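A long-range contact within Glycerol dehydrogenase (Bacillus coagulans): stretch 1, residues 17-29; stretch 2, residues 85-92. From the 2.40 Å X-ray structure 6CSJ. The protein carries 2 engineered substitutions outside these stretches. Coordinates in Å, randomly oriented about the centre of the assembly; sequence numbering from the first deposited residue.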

# COMPACT_ATOMS: atom_id res chain seq x y z
N GLU A 17 7.88 2.64 18.84
CA GLU A 17 8.94 1.79 18.25
C GLU A 17 10.16 2.56 17.71
O GLU A 17 11.29 2.04 17.76
N LEU A 18 9.97 3.78 17.21
CA LEU A 18 11.10 4.60 16.74
C LEU A 18 12.09 4.96 17.86
O LEU A 18 13.26 5.19 17.58
N SER A 19 11.62 4.98 19.11
CA SER A 19 12.49 5.20 20.26
C SER A 19 13.47 4.05 20.49
O SER A 19 14.42 4.21 21.22
N ARG A 20 13.21 2.89 19.88
CA ARG A 20 14.14 1.75 19.88
C ARG A 20 14.79 1.53 18.51
O ARG A 20 15.32 0.43 18.25
N LEU A 21 14.80 2.55 17.65
CA LEU A 21 15.33 2.39 16.29
C LEU A 21 16.78 1.91 16.31
O LEU A 21 17.14 1.04 15.51
N SER A 22 17.58 2.47 17.22
CA SER A 22 18.99 2.09 17.38
C SER A 22 19.18 0.62 17.73
O SER A 22 20.11 -0.00 17.26
N ALA A 23 18.28 0.06 18.54
CA ALA A 23 18.33 -1.38 18.84
C ALA A 23 18.14 -2.23 17.57
O ALA A 23 18.81 -3.26 17.41
N TYR A 24 17.26 -1.78 16.67
CA TYR A 24 17.00 -2.50 15.41
C TYR A 24 18.12 -2.30 14.37
O TYR A 24 18.59 -3.29 13.79
N THR A 25 18.58 -1.06 14.16
CA THR A 25 19.70 -0.83 13.21
C THR A 25 20.98 -1.54 13.65
O THR A 25 21.70 -2.08 12.80
N GLU A 26 21.25 -1.56 14.95
CA GLU A 26 22.41 -2.29 15.53
C GLU A 26 22.41 -3.81 15.23
O GLU A 26 23.48 -4.40 15.16
N ARG A 27 21.24 -4.43 15.07
CA ARG A 27 21.17 -5.85 14.67
C ARG A 27 21.64 -6.11 13.24
O ARG A 27 22.05 -7.22 12.92
N LEU A 28 21.55 -5.09 12.38
CA LEU A 28 21.91 -5.20 10.96
C LEU A 28 23.26 -4.60 10.60
O LEU A 28 23.89 -5.07 9.66
N GLY A 29 23.67 -3.55 11.30
CA GLY A 29 24.99 -2.94 11.09
C GLY A 29 25.43 -1.92 12.14
O GLY A 29 24.68 -1.57 13.06
N ALA A 85 28.02 4.01 5.70
CA ALA A 85 26.82 3.37 6.24
C ALA A 85 26.67 1.94 5.72
O ALA A 85 26.86 1.68 4.53
N ASP A 86 26.32 1.03 6.63
CA ASP A 86 26.07 -0.39 6.29
C ASP A 86 24.61 -0.85 6.56
O ASP A 86 24.32 -2.05 6.57
N VAL A 87 23.72 0.11 6.80
CA VAL A 87 22.27 -0.14 6.86
C VAL A 87 21.53 1.17 6.57
O VAL A 87 21.94 2.24 7.03
N VAL A 88 20.46 1.10 5.78
CA VAL A 88 19.70 2.29 5.40
C VAL A 88 18.29 2.23 6.01
O VAL A 88 17.68 1.17 6.08
N VAL A 89 17.80 3.38 6.46
CA VAL A 89 16.49 3.50 7.07
C VAL A 89 15.73 4.58 6.33
O VAL A 89 16.28 5.65 6.06
N GLY A 90 14.46 4.29 6.01
CA GLY A 90 13.53 5.29 5.48
C GLY A 90 12.41 5.47 6.47
O GLY A 90 11.90 4.50 7.01
N ILE A 91 12.05 6.73 6.74
CA ILE A 91 10.99 7.07 7.68
C ILE A 91 10.08 8.09 7.01
O ILE A 91 10.52 9.17 6.64
N GLY A 92 8.81 7.73 6.83
CA GLY A 92 7.84 8.62 6.19
C GLY A 92 6.86 7.91 5.30
O GLY A 92 6.50 6.76 5.54

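The helix from Leu 21 and the 3-10 segment before it lie across one face of the strand ending at Gly 92. The helix and strand run roughly antiparallel, at 145°, with their axes 9.0 Å apart at closest approach. No hydrogen bond joins the two stretches directly; most of the contact is apolar packing, with a polar margin at Asp 86.

The strand offers every second residue. Val 87, Val 89 and Ile 91 point toward the helical stretch, while Val 88 points away and Gly 90, between Val 89 and Ile 91, adds no bulk. Leu 18, Leu 21 and Thr 25 answer them. Leu 21 (chi1 t, chi2 p) sits over Val 89 and Ile 91: its CD1 and CD2 both lie 4.3 Å from Val 89 CG1, and CD2 is also 4.1 Å from Ile 91 CD1, so one leucine spans two strand ridges. Ile 91 (m, t) meets two leucines on its helix-facing side, its CG2 reaching Leu 18 CD1 at 4.2 Å; Leu 18 adopts the m, t rotamer.

Val 89 (t) receives a second neighbour in Thr 25 (p), whose methyl CG2 packs 3.7 Å from Val 89 CG2. The Thr 25 hydroxyl is hydrogen-bonded elsewhere in the structure, and its methyl faces this apolar seam. Val 87 (p) fills the hollow between Thr 25 and Leu 28: CG1 sits 4.2 Å from Thr 25 CB, and CG2 lies 4.0 Å from Leu 28 CB, although Leu 28 (m, t) leaves its backbone sideways.

Close approach at the far end depends on Gly 29, whose CA is 3.5 Å from Asp 86 OD2. A CB here would point toward the strand stretch and clash with Asp 86 OD1 at 2.4 Å. Beside this contact, water 1 donates to both Leu 28 O (2.9 Å) and Asp 86 O (2.5 Å), bridging two carbonyls that cannot bond each other.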

# COMPACT_ATOMS: atom_id res chain seq x y z
CB GLU A 17 8.34 0.94 17.11
CG GLU A 17 8.37 -0.58 17.23
CD GLU A 17 8.52 -1.15 18.61
OE1 GLU A 17 9.68 -1.43 19.00
OE2 GLU A 17 7.50 -1.35 19.30
CB LEU A 18 10.61 5.89 16.04
CG LEU A 18 9.94 5.72 14.67
CD1 LEU A 18 9.48 7.06 14.12
CD2 LEU A 18 10.84 5.02 13.67
CB SER A 19 11.67 5.42 21.55
OG SER A 19 11.22 4.18 22.08
CB ARG A 20 13.42 0.47 20.33
CG ARG A 20 13.00 0.45 21.79
CD ARG A 20 12.05 -0.70 22.11
NE ARG A 20 10.94 -0.25 22.98
CZ ARG A 20 9.75 0.20 22.59
NH1 ARG A 20 9.41 0.30 21.31
NH2 ARG A 20 8.87 0.59 23.50
CB LEU A 21 15.22 3.69 15.49
CG LEU A 21 15.76 3.66 14.05
CD1 LEU A 21 15.14 2.52 13.23
CD2 LEU A 21 15.52 4.99 13.36
CB SER A 22 19.69 2.97 18.43
OG SER A 22 19.22 2.71 19.73
CB ALA A 23 17.31 -1.75 19.89
CB TYR A 24 15.62 -2.14 14.84
CG TYR A 24 14.48 -2.50 15.78
CD1 TYR A 24 14.26 -3.82 16.16
CD2 TYR A 24 13.64 -1.51 16.33
CE1 TYR A 24 13.24 -4.16 17.05
CE2 TYR A 24 12.62 -1.84 17.21
CZ TYR A 24 12.44 -3.17 17.58
OH TYR A 24 11.42 -3.50 18.46
CB THR A 25 20.02 0.66 12.94
OG1 THR A 25 20.52 1.30 14.13
CG2 THR A 25 18.80 1.41 12.42
CB GLU A 26 22.53 -2.03 17.05
CG GLU A 26 22.93 -0.61 17.47
CD GLU A 26 24.28 -0.13 16.96
OE1 GLU A 26 25.14 -0.97 16.60
OE2 GLU A 26 24.46 1.11 16.92
CB ARG A 27 19.74 -6.39 14.80
CG ARG A 27 19.19 -6.45 16.22
CD ARG A 27 17.87 -7.18 16.24
NE ARG A 27 17.07 -6.92 17.42
CZ ARG A 27 15.89 -7.50 17.69
NH1 ARG A 27 15.36 -8.40 16.85
NH2 ARG A 27 15.23 -7.19 18.80
CB LEU A 28 20.83 -4.54 10.09
CG LEU A 28 19.45 -5.18 10.22
CD1 LEU A 28 18.41 -4.33 9.50
CD2 LEU A 28 19.47 -6.61 9.70
CB ALA A 85 25.59 4.18 5.89
CB ASP A 86 27.08 -1.29 7.02
CG ASP A 86 26.99 -1.17 8.54
OD1 ASP A 86 26.21 -0.33 9.04
OD2 ASP A 86 27.72 -1.91 9.23
CB VAL A 87 21.82 -0.76 8.22
CG1 VAL A 87 22.24 0.10 9.41
CG2 VAL A 87 20.32 -1.01 8.26
CB VAL A 88 19.67 2.50 3.86
CG1 VAL A 88 19.23 1.24 3.12
CG2 VAL A 88 18.78 3.69 3.48
CB VAL A 89 16.57 3.86 8.57
CG1 VAL A 89 15.18 3.91 9.19
CG2 VAL A 89 17.48 2.88 9.31
CB ILE A 91 11.55 7.65 9.01
CG1 ILE A 91 12.68 6.77 9.57
CG2 ILE A 91 10.43 7.80 10.05
CD1 ILE A 91 13.32 7.30 10.85
O HOH W 1 25.13 -4.37 7.14